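Local coordinates for protein putative Phosphate (Eubacterium rectale, PDB 3DAO) that is probably a phosphatase-type hydrolase of the haloacid dehalogenase-like family, although its substrate is not established, at residues D27-G30 against T31-D35; C205-K208 against G209-K212; T214-S217 against Y218-R222; Y100-D103 against E104-K108. All blocks are in the same frame, centred on the assembly; numbering follows the deposited sequence. Where two conformers were deposited one is given.

Contact 1 of 4, residues D27-G30 against T31-D35; sequences DIDG and TLVKD
Thr31 reaches back across the turn to Asp27, its OG1 donating to Asp27 OD1 at 2.6 Å. The hydroxyl arrives from above the carboxylate plane, 39° out of it, and the two side chains meet at about a right angle. Threonine suits the place because its methyl CG2 also packs, 3.6 Å from Asp27 O. With chi1 at 55°, Asp27 CG sits between the backbone N and the carbonyl carbon, which brings OD1 to Thr31, while OD2 forms a salt bridge with Lys212. With an alanine in place of Asp27, the Thr31 hydroxyl would probably lose its acceptor and the Lys212 ammonium one of its carboxylates.

Backbone bonds hold this pair in place. Ile28 O is gripped by three N-H groups, of which Leu32 N lies 2.9 Å from it, Thr31 N 3.0 Å and Val33 N 3.3 Å. In return Gly30 N donates to Val33 O at 2.8 Å, nearly straight along the carbonyl bond. Gly30 has a positive phi, where a beta carbon would collide with the carbonyl oxygen before it. Ile28 CG2 and Val33 CG2 lie side by side, 3.8 Å apart, a small apolar contact beside the backbone bonds. Farther out, Asp29 OD1 accepts from Gly36 N and forms a salt bridge with Arg64.

The DIDGT sequence in a loop following strand 23-26 matches the first conserved motif of the haloacid dehalogenase-like hydrolases. In relatives its first aspartate is the nucleophile and its second a general acid-base, roles that Asp27 and Asp29 probably share.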
loop_
_atom_site.group_PDB
_atom_site.type_symbol
_atom_site.label_atom_id
_atom_site.label_comp_id
_atom_site.label_asym_id
_atom_site.label_seq_id
_atom_site.Cartn_x
_atom_site.Cartn_y
_atom_site.Cartn_z
ATOM N N ASP A 27 -8.357 -1.857 3.790
ATOM C CA ASP A 27 -7.024 -1.411 4.193
ATOM C C ASP A 27 -6.941 -1.599 5.711
ATOM O O ASP A 27 -7.869 -2.111 6.348
ATOM C CB ASP A 27 -6.501 -0.048 3.638
ATOM C CG ASP A 27 -7.398 1.124 3.899
ATOM O OD1 ASP A 27 -8.379 0.975 4.644
ATOM O OD2 ASP A 27 -7.076 2.231 3.358
ATOM N N ILE A 28 -5.816 -1.210 6.268
ATOM C CA ILE A 28 -5.520 -1.509 7.635
ATOM C C ILE A 28 -5.375 -0.305 8.526
ATOM O O ILE A 28 -6.087 -0.140 9.534
ATOM C CB ILE A 28 -4.179 -2.311 7.681
ATOM C CG1 ILE A 28 -4.317 -3.598 6.842
ATOM C CG2 ILE A 28 -3.751 -2.607 9.118
ATOM C CD1 ILE A 28 -3.037 -4.399 6.698
ATOM N N ASP A 29 -4.416 0.518 8.151
ATOM C CA ASP A 29 -4.011 1.648 8.989
ATOM C C ASP A 29 -4.998 2.790 9.048
ATOM O O ASP A 29 -5.234 3.523 8.082
ATOM C CB ASP A 29 -2.623 2.112 8.608
ATOM C CG ASP A 29 -1.562 1.056 8.903
ATOM O OD1 ASP A 29 -1.367 0.674 10.076
ATOM O OD2 ASP A 29 -0.879 0.644 7.951
ATOM N N GLY A 30 -5.587 2.903 10.224
ATOM C CA GLY A 30 -6.598 3.912 10.487
ATOM C C GLY A 30 -7.965 3.392 10.135
ATOM O O GLY A 30 -8.948 4.094 10.271
ATOM N N THR A 31 -8.017 2.143 9.682
ATOM C CA THR A 31 -9.298 1.509 9.294
ATOM C C THR A 31 -9.672 0.414 10.280
ATOM O O THR A 31 -10.766 0.421 10.836
ATOM C CB THR A 31 -9.227 0.925 7.868
ATOM O OG1 THR A 31 -9.068 2.009 6.931
ATOM C CG2 THR A 31 -10.464 0.172 7.497
ATOM N N LEU A 32 -8.752 -0.531 10.466
ATOM C CA LEU A 32 -8.928 -1.635 11.430
ATOM C C LEU A 32 -8.199 -1.380 12.725
ATOM O O LEU A 32 -8.621 -1.813 13.795
ATOM C CB LEU A 32 -8.378 -2.951 10.856
ATOM C CG LEU A 32 -8.969 -3.416 9.503
ATOM C CD1 LEU A 32 -8.288 -4.728 9.033
ATOM C CD2 LEU A 32 -10.462 -3.536 9.484
ATOM N N VAL A 33 -7.085 -0.690 12.621
ATOM C CA VAL A 33 -6.220 -0.440 13.773
ATOM C C VAL A 33 -5.511 0.882 13.670
ATOM O O VAL A 33 -5.414 1.466 12.617
ATOM C CB VAL A 33 -5.116 -1.514 13.887
ATOM C CG1 VAL A 33 -5.751 -2.922 13.975
ATOM C CG2 VAL A 33 -4.155 -1.440 12.672
ATOM N N LYS A 34 -4.985 1.310 14.798
ATOM C CA LYS A 34 -4.173 2.523 14.856
ATOM C C LYS A 34 -3.003 2.363 13.905
ATOM O O LYS A 34 -2.398 1.307 13.805
ATOM C CB LYS A 34 -3.662 2.758 16.273
ATOM C CG LYS A 34 -2.972 4.097 16.445
ATOM C CD LYS A 34 -2.581 4.322 17.893
ATOM C CE LYS A 34 -1.754 5.603 18.030
ATOM N NZ LYS A 34 -1.338 5.844 19.444
ATOM N N ASP A 35 -2.675 3.432 13.210
ATOM C CA ASP A 35 -1.582 3.393 12.231
ATOM C C ASP A 35 -0.357 2.726 12.819
ATOM O O ASP A 35 0.098 3.058 13.921
ATOM C CB ASP A 35 -1.201 4.795 11.714
ATOM C CG ASP A 35 -2.289 5.431 10.872
ATOM O OD1 ASP A 35 -2.873 4.754 10.001
ATOM O OD2 ASP A 35 -2.540 6.635 11.068
#

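Contact 2 of 4, residues C205-K208 against G209-K212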
loop_
_atom_site.group_PDB
_atom_site.type_symbol
_atom_site.label_atom_id
_atom_site.label_comp_id
_atom_site.label_asym_id
_atom_site.label_seq_id
_atom_site.Cartn_x
_atom_site.Cartn_y
_atom_site.Cartn_z
ATOM N N CYS A 205 7.643 7.226 -5.756
ATOM C CA CYS A 205 7.409 6.929 -7.176
ATOM C C CYS A 205 7.247 5.434 -7.370
ATOM O O CYS A 205 8.049 4.635 -6.923
ATOM C CB CYS A 205 8.577 7.398 -8.020
ATOM S SG CYS A 205 9.298 9.023 -7.596
ATOM N N ASN A 206 6.205 5.104 -8.110
ATOM C CA ASN A 206 5.920 3.736 -8.493
ATOM C C ASN A 206 5.687 3.708 -9.986
ATOM O O ASN A 206 5.640 4.731 -10.657
ATOM C CB ASN A 206 4.651 3.203 -7.869
ATOM C CG ASN A 206 4.627 3.267 -6.350
ATOM O OD1 ASN A 206 3.730 3.884 -5.807
ATOM N ND2 ASN A 206 5.559 2.571 -5.662
ATOM N N ALA A 207 5.475 2.496 -10.494
ATOM C CA ALA A 207 5.230 2.327 -11.929
ATOM C C ALA A 207 3.976 3.046 -12.352
ATOM O O ALA A 207 2.993 3.147 -11.609
ATOM C CB ALA A 207 5.141 0.833 -12.289
ATOM N N LYS A 208 4.002 3.561 -13.578
ATOM C CA LYS A 208 2.822 4.216 -14.117
ATOM C C LYS A 208 1.616 3.280 -14.039
ATOM O O LYS A 208 1.702 2.117 -14.357
ATOM C CB LYS A 208 3.063 4.653 -15.581
ATOM C CG LYS A 208 1.977 5.489 -16.156
ATOM C CD LYS A 208 2.328 5.872 -17.594
ATOM C CE LYS A 208 1.354 6.892 -18.162
ATOM N NZ LYS A 208 1.804 7.369 -19.507
ATOM N N GLY A 209 0.522 3.810 -13.543
ATOM C CA GLY A 209 -0.736 3.070 -13.481
ATOM C C GLY A 209 -0.983 2.285 -12.219
ATOM O O GLY A 209 -2.030 1.653 -12.039
ATOM N N VAL A 210 -0.021 2.335 -11.330
ATOM C CA VAL A 210 -0.149 1.605 -10.059
ATOM C C VAL A 210 -1.190 2.252 -9.164
ATOM O O VAL A 210 -1.274 3.471 -9.036
ATOM C CB VAL A 210 1.187 1.519 -9.296
ATOM C CG1 VAL A 210 0.966 1.222 -7.770
ATOM C CG2 VAL A 210 2.086 0.498 -9.929
ATOM N N SER A 211 -2.006 1.395 -8.560
ATOM C CA SER A 211 -2.935 1.847 -7.533
ATOM C C SER A 211 -3.563 0.665 -6.813
ATOM O O SER A 211 -3.505 -0.463 -7.275
ATOM C CB SER A 211 -4.067 2.668 -8.123
ATOM O OG SER A 211 -4.982 1.864 -8.895
ATOM N N LYS A 212 -4.225 0.973 -5.713
ATOM C CA LYS A 212 -4.967 -0.065 -4.988
ATOM C C LYS A 212 -6.064 -0.642 -5.892
ATOM O O LYS A 212 -6.265 -1.864 -5.967
ATOM C CB LYS A 212 -5.582 0.488 -3.688
ATOM C CG LYS A 212 -4.617 0.682 -2.560
ATOM C CD LYS A 212 -5.361 1.321 -1.367
ATOM C CE LYS A 212 -4.531 1.283 -0.123
ATOM N NZ LYS A 212 -5.176 2.135 0.925
#
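Val210 folds back over the end of strand 202-207, against Ala207 and Asn206. Its CB lies 3.4 Å from Ala207 O and 4.1 Å from Asn206 CB. There the side chain forks. CG1, anti to the backbone N (chi1 160°), lies 4.2 Å from Asn206 CB. CG2 stays beside the backbone N, and this puts it next to the carbonyl to which that N is bonded, 3.3 Å from Ala207 O. The same methyl meets the methyl of Ala207, with CG2 and Ala207 CB 3.9 Å apart. Beyond these two segments the valine touches Thr88 and Tyr100, so a compact branched side chain fits between strand and neighbouring loops.

The fold-back is a type II beta turn from Ala207 to Val210, closed by Val210 N donating to Ala207 O at 3.1 Å. Gly209 holds the third position with phi 91°, where a beta carbon would clash with Lys208 O. Lys208, at the exposed corner, carries its extended chain outward, and its NZ bonds to Lys191 O. Asn206 uses ND2 on Ile167 O, across to the chain leading into strand 168-172. Past the turn, Ser211 is the N-cap of helix 212-222, its OG accepting from Thr214 N.

The chemistry divides sharply: one backbone bond and a residue without a side chain set the reversal, carbon-to-carbon packing of Val210 on Ala207 and Asn206 lines it, and Asn206 ND2, Lys208 NZ and Ser211 OG find partners beyond the turn. Its shape therefore rests chiefly on the main chain, while side chains and strand backbone bonds together join it to the surrounding fold.

Contact 3 of 4, residues T214-S217 against Y218-R222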
loop_
_atom_site.group_PDB
_atom_site.type_symbol
_atom_site.label_atom_id
_atom_site.label_comp_id
_atom_site.label_asym_id
_atom_site.label_seq_id
_atom_site.Cartn_x
_atom_site.Cartn_y
_atom_site.Cartn_z
ATOM N N THR A 214 -6.182 -0.729 -9.237
ATOM C CA THR A 214 -5.567 -1.528 -10.309
ATOM C C THR A 214 -5.305 -2.960 -9.850
ATOM O O THR A 214 -5.669 -3.965 -10.508
ATOM C CB THR A 214 -4.245 -0.894 -10.824
ATOM O OG1 THR A 214 -4.547 0.382 -11.400
ATOM C CG2 THR A 214 -3.588 -1.771 -11.916
ATOM N N ALA A 215 -4.674 -3.037 -8.688
ATOM C CA ALA A 215 -4.302 -4.318 -8.109
ATOM C C ALA A 215 -5.555 -5.102 -7.725
ATOM O O ALA A 215 -5.616 -6.303 -7.931
ATOM C CB ALA A 215 -3.399 -4.159 -6.871
ATOM N N LEU A 216 -6.524 -4.413 -7.148
ATOM C CA LEU A 216 -7.758 -5.091 -6.736
ATOM C C LEU A 216 -8.511 -5.590 -7.946
ATOM O O LEU A 216 -9.063 -6.679 -7.950
ATOM C CB LEU A 216 -8.615 -4.207 -5.829
ATOM C CG LEU A 216 -9.787 -4.871 -5.132
ATOM C CD1 LEU A 216 -9.289 -6.038 -4.320
ATOM C CD2 LEU A 216 -10.576 -3.862 -4.264
ATOM N N SER A 217 -8.497 -4.800 -9.011
ATOM C CA SER A 217 -9.171 -5.175 -10.254
ATOM C C SER A 217 -8.576 -6.442 -10.849
ATOM O O SER A 217 -9.276 -7.263 -11.441
ATOM C CB SER A 217 -9.084 -4.040 -11.275
ATOM O OG SER A 217 -9.788 -2.921 -10.807
ATOM N N TYR A 218 -7.271 -6.588 -10.666
ATOM C CA TYR A 218 -6.545 -7.764 -11.109
ATOM C C TYR A 218 -7.137 -9.025 -10.475
ATOM O O TYR A 218 -7.392 -10.052 -11.164
ATOM C CB TYR A 218 -5.039 -7.651 -10.822
ATOM C CG TYR A 218 -4.344 -8.956 -10.950
ATOM C CD1 TYR A 218 -3.864 -9.394 -12.183
ATOM C CD2 TYR A 218 -4.231 -9.817 -9.863
ATOM C CE1 TYR A 218 -3.261 -10.620 -12.294
ATOM C CE2 TYR A 218 -3.641 -11.032 -9.972
ATOM C CZ TYR A 218 -3.165 -11.442 -11.194
ATOM O OH TYR A 218 -2.584 -12.669 -11.271
ATOM N N LEU A 219 -7.382 -8.928 -9.165
ATOM C CA LEU A 219 -7.970 -10.029 -8.412
ATOM C C LEU A 219 -9.417 -10.268 -8.794
ATOM O O LEU A 219 -9.834 -11.423 -8.948
ATOM C CB LEU A 219 -7.875 -9.838 -6.900
ATOM C CG LEU A 219 -6.527 -10.120 -6.256
ATOM C CD1 LEU A 219 -6.566 -9.832 -4.729
ATOM C CD2 LEU A 219 -6.041 -11.569 -6.582
ATOM N N ILE A 220 -10.174 -9.184 -8.933
ATOM C CA ILE A 220 -11.588 -9.292 -9.265
ATOM C C ILE A 220 -11.731 -10.063 -10.567
ATOM O O ILE A 220 -12.531 -11.004 -10.670
ATOM C CB ILE A 220 -12.277 -7.939 -9.374
ATOM C CG1 ILE A 220 -12.429 -7.323 -7.975
ATOM C CG2 ILE A 220 -13.656 -8.118 -10.002
ATOM C CD1 ILE A 220 -12.703 -5.811 -7.974
ATOM N N ASP A 221 -10.888 -9.701 -11.527
ATOM C CA ASP A 221 -10.895 -10.341 -12.836
ATOM C C ASP A 221 -10.467 -11.769 -12.710
ATOM O O ASP A 221 -11.034 -12.635 -13.341
ATOM C CB ASP A 221 -9.944 -9.678 -13.811
ATOM C CG ASP A 221 -9.782 -10.486 -15.094
ATOM O OD1 ASP A 221 -10.732 -10.441 -15.920
ATOM O OD2 ASP A 221 -8.723 -11.163 -15.267
ATOM N N ARG A 222 -9.425 -11.999 -11.919
ATOM C CA ARG A 222 -8.868 -13.345 -11.760
ATOM C C ARG A 222 -9.893 -14.331 -11.268
ATOM O O ARG A 222 -9.878 -15.512 -11.625
ATOM C CB ARG A 222 -7.708 -13.352 -10.760
ATOM C CG ARG A 222 -7.113 -14.737 -10.524
ATOM C CD ARG A 222 -5.847 -14.632 -9.732
ATOM N NE ARG A 222 -5.193 -15.913 -9.461
ATOM C CZ ARG A 222 -4.241 -16.443 -10.224
ATOM N NH1 ARG A 222 -3.834 -15.829 -11.321
ATOM N NH2 ARG A 222 -3.692 -17.599 -9.887
#
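Tyr218, Ile220 and Asp221 donate their backbone N-H groups to the carbonyls of Thr214, Leu216 and Ser217, four residues earlier in each case, so that 214-222 forms a continuous alpha-helical run. Ile220 N lies 2.9 Å from Leu216 O and Asp221 N is equally near Ser217 O, whereas the bond from Leu219 N to Ala215 O is stretched to 3.4 Å and weak.

Among the side chains, Leu216 and Ile220 are successive rungs of one buried ridge. They cross obliquely, Leu216 CG meeting Ile220 CD1 at 4.2 Å. The isoleucine also lays CG1 against the helix itself, 3.4 Å from Leu216 O, so its branched chain covers the carbonyl as well as the leucine. Tyr218 behaves differently: its CB rests 3.2 Å from Ala215 O, but with CG anti to the backbone N (chi1 166°) the ring swings away from the preceding turn. Small Ala215 suits a buried place where strands press close. Ser217 can sit on a less buried side because its OG bonds back to Trp213 O, satisfying the hydroxyl within the helix. Asp221 stands in an exposed place, with its CB 3.4 Å from Ser217 O and its carboxylate leading away.

The apolar side of the helix lies on the larger mixed sheet. Ala215 and Leu219 touch Ile83 and Val90, and Leu216 also meets Ile83. Tyr218 extends this cover to Leu97 and Lys98 of strand 96-99 and to Tyr100 just beyond it, so helix 212-222 packs across strands 81-84, 89-91 and 96-99.

Contact 4 of 4, residues Y100-D103 against E104-K108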
loop_
_atom_site.group_PDB
_atom_site.type_symbol
_atom_site.label_atom_id
_atom_site.label_comp_id
_atom_site.label_asym_id
_atom_site.label_seq_id
_atom_site.Cartn_x
_atom_site.Cartn_y
_atom_site.Cartn_z
ATOM N N TYR A 100 4.016 -5.090 -10.007
ATOM C CA TYR A 100 3.999 -3.957 -10.913
ATOM C C TYR A 100 5.345 -3.245 -10.770
ATOM O O TYR A 100 5.461 -2.208 -10.138
ATOM C CB TYR A 100 2.851 -3.018 -10.605
ATOM C CG TYR A 100 1.481 -3.630 -10.752
ATOM C CD1 TYR A 100 0.910 -4.399 -9.739
ATOM C CD2 TYR A 100 0.753 -3.439 -11.908
ATOM C CE1 TYR A 100 -0.373 -4.930 -9.885
ATOM C CE2 TYR A 100 -0.524 -3.986 -12.074
ATOM C CZ TYR A 100 -1.073 -4.731 -11.061
ATOM O OH TYR A 100 -2.322 -5.267 -11.236
ATOM N N PRO A 101 6.392 -3.858 -11.310
ATOM C CA PRO A 101 7.689 -3.226 -11.096
ATOM C C PRO A 101 8.004 -2.135 -12.076
ATOM O O PRO A 101 7.340 -1.994 -13.098
ATOM C CB PRO A 101 8.655 -4.370 -11.291
ATOM C CG PRO A 101 7.994 -5.240 -12.346
ATOM C CD PRO A 101 6.499 -5.111 -12.079
HETATM N N MSE A 102 9.002 -1.339 -11.715
HETATM C CA MSE A 102 9.453 -0.240 -12.556
HETATM C C MSE A 102 10.553 -0.672 -13.521
HETATM O O MSE A 102 11.501 -1.413 -13.154
HETATM C CB MSE A 102 9.950 0.913 -11.657
HETATM C CG MSE A 102 8.940 1.229 -10.553
HETATM SE SE MSE A 102 9.654 2.539 -9.308
HETATM C CE MSE A 102 9.323 4.100 -10.411
ATOM N N ASP A 103 10.399 -0.243 -14.759
ATOM C CA ASP A 103 11.430 -0.498 -15.770
ATOM C C ASP A 103 12.739 0.158 -15.356
ATOM O O ASP A 103 12.768 1.272 -14.840
ATOM C CB ASP A 103 11.060 0.035 -17.142
ATOM C CG ASP A 103 12.134 -0.270 -18.169
ATOM O OD1 ASP A 103 12.350 -1.461 -18.460
ATOM O OD2 ASP A 103 12.789 0.671 -18.660
ATOM N N GLU A 104 13.816 -0.565 -15.606
ATOM C CA GLU A 104 15.185 -0.157 -15.249
ATOM C C GLU A 104 15.531 1.286 -15.628
ATOM O O GLU A 104 16.159 2.003 -14.847
ATOM C CB GLU A 104 16.217 -1.128 -15.871
ATOM C CG GLU A 104 17.616 -0.972 -15.316
ATOM C CD GLU A 104 18.594 -1.901 -16.003
ATOM O OE1 GLU A 104 18.378 -2.135 -17.210
ATOM O OE2 GLU A 104 19.550 -2.380 -15.347
ATOM N N ASP A 105 15.123 1.706 -16.817
ATOM C CA ASP A 105 15.363 3.074 -17.322
ATOM C C ASP A 105 14.689 4.139 -16.473
ATOM O O ASP A 105 15.127 5.293 -16.402
ATOM C CB ASP A 105 14.858 3.252 -18.770
ATOM C CG ASP A 105 15.826 2.706 -19.803
ATOM O OD1 ASP A 105 16.964 2.365 -19.432
ATOM O OD2 ASP A 105 15.449 2.646 -20.989
ATOM N N ILE A 106 13.582 3.753 -15.865
ATOM C CA ILE A 106 12.818 4.671 -15.031
ATOM C C ILE A 106 13.531 4.823 -13.666
ATOM O O ILE A 106 13.989 5.897 -13.321
ATOM C CB ILE A 106 11.370 4.212 -14.807
ATOM C CG1 ILE A 106 10.603 4.074 -16.129
ATOM C CG2 ILE A 106 10.656 5.218 -13.913
ATOM C CD1 ILE A 106 10.464 5.358 -16.865
ATOM N N TRP A 107 13.653 3.744 -12.911
ATOM C CA TRP A 107 14.256 3.891 -11.542
ATOM C C TRP A 107 15.738 4.254 -11.558
ATOM O O TRP A 107 16.209 5.015 -10.701
ATOM C CB TRP A 107 13.974 2.682 -10.611
ATOM C CG TRP A 107 14.482 1.337 -11.024
ATOM C CD1 TRP A 107 13.812 0.431 -11.772
ATOM C CD2 TRP A 107 15.712 0.713 -10.649
ATOM N NE1 TRP A 107 14.569 -0.691 -11.942
ATOM C CE2 TRP A 107 15.732 -0.564 -11.252
ATOM C CE3 TRP A 107 16.807 1.109 -9.879
ATOM C CZ2 TRP A 107 16.806 -1.444 -11.126
ATOM C CZ3 TRP A 107 17.870 0.220 -9.726
ATOM C CH2 TRP A 107 17.869 -1.028 -10.371
ATOM N N LYS A 108 16.487 3.720 -12.525
ATOM C CA LYS A 108 17.914 4.080 -12.638
ATOM C C LYS A 108 18.041 5.529 -13.128
ATOM O O LYS A 108 18.895 6.292 -12.657
ATOM C CB LYS A 108 18.689 3.124 -13.545
ATOM C CG LYS A 108 18.934 1.801 -12.857
ATOM C CD LYS A 108 19.877 0.888 -13.611
ATOM C CE LYS A 108 20.145 -0.355 -12.764
ATOM N NZ LYS A 108 21.120 -1.316 -13.368
#
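Asp103, the N-cap of helix 104-117, lies side by side with Asp105 of its first turn, their carboxylate planes nearly perpendicular in the modelled conformers. There Asp103 OD2 accepts from Asp105 N at 3.1 Å, the N-H coming from well above the carboxylate plane. CG is anti to the backbone N (chi1 -179°), which swings the short acid over the first turn, where aspartate can take up a helix N-H. Its carbonyl works too: Asp103 O receives Ile106 N at 2.8 Å as well as Trp107 N.

Trp107 presents its indole edge to Met102, a selenomethionine, with CD1 3.3 Å from Met102 O, and Met102 CB packs beside the same ring atom at 3.9 Å. CG of the tryptophan sits between the backbone N and the carbonyl carbon (chi1 61°), which turns the ring's edge back toward the loop. One face is covered toward its rim by Lys108 CG, 3.6 Å above the plane. Replacing this tryptophan by an alanine would probably open a gap between Met102 and the neighbouring Ile158 and Ile166.

Met102 and Ile106 meet at about a right angle, the flexible methionine bending to bring CE within 3.9 Å of Ile106 CG2 in the conformer modelled. One turn apart, exposed Glu104 and buried Lys108 form a salt bridge, and the lysine has further acceptors in Thr159 O and Leu161 O. Lys108 NZ reaches Glu104 OE2 at 2.7 Å, on the anti side of the carboxylate.

Contacts 2 and 3 follow each other along the chain: the turn of contact 2 leads into the helix of contact 3, and Gly209 O probably bonds to Thr214 OG1, 2.9 Å away. Contact 4 touches both, since Met102 and Tyr100 pack on the 205-212 stretch and Tyr100 OH reaches the helix. Contact 1 meets only contact 2 of these, through Lys212. Contact 2 is the surface contact, while the other three are partly buried. Chemistry follows place: acidic and hydroxyl groups at the probable active site, a glycine turn with valine packing in contact 2, helix backbone bonds and an apolar side facing the sheet in contact 3, and one aspartate N-cap and a salt bridge in contact 4.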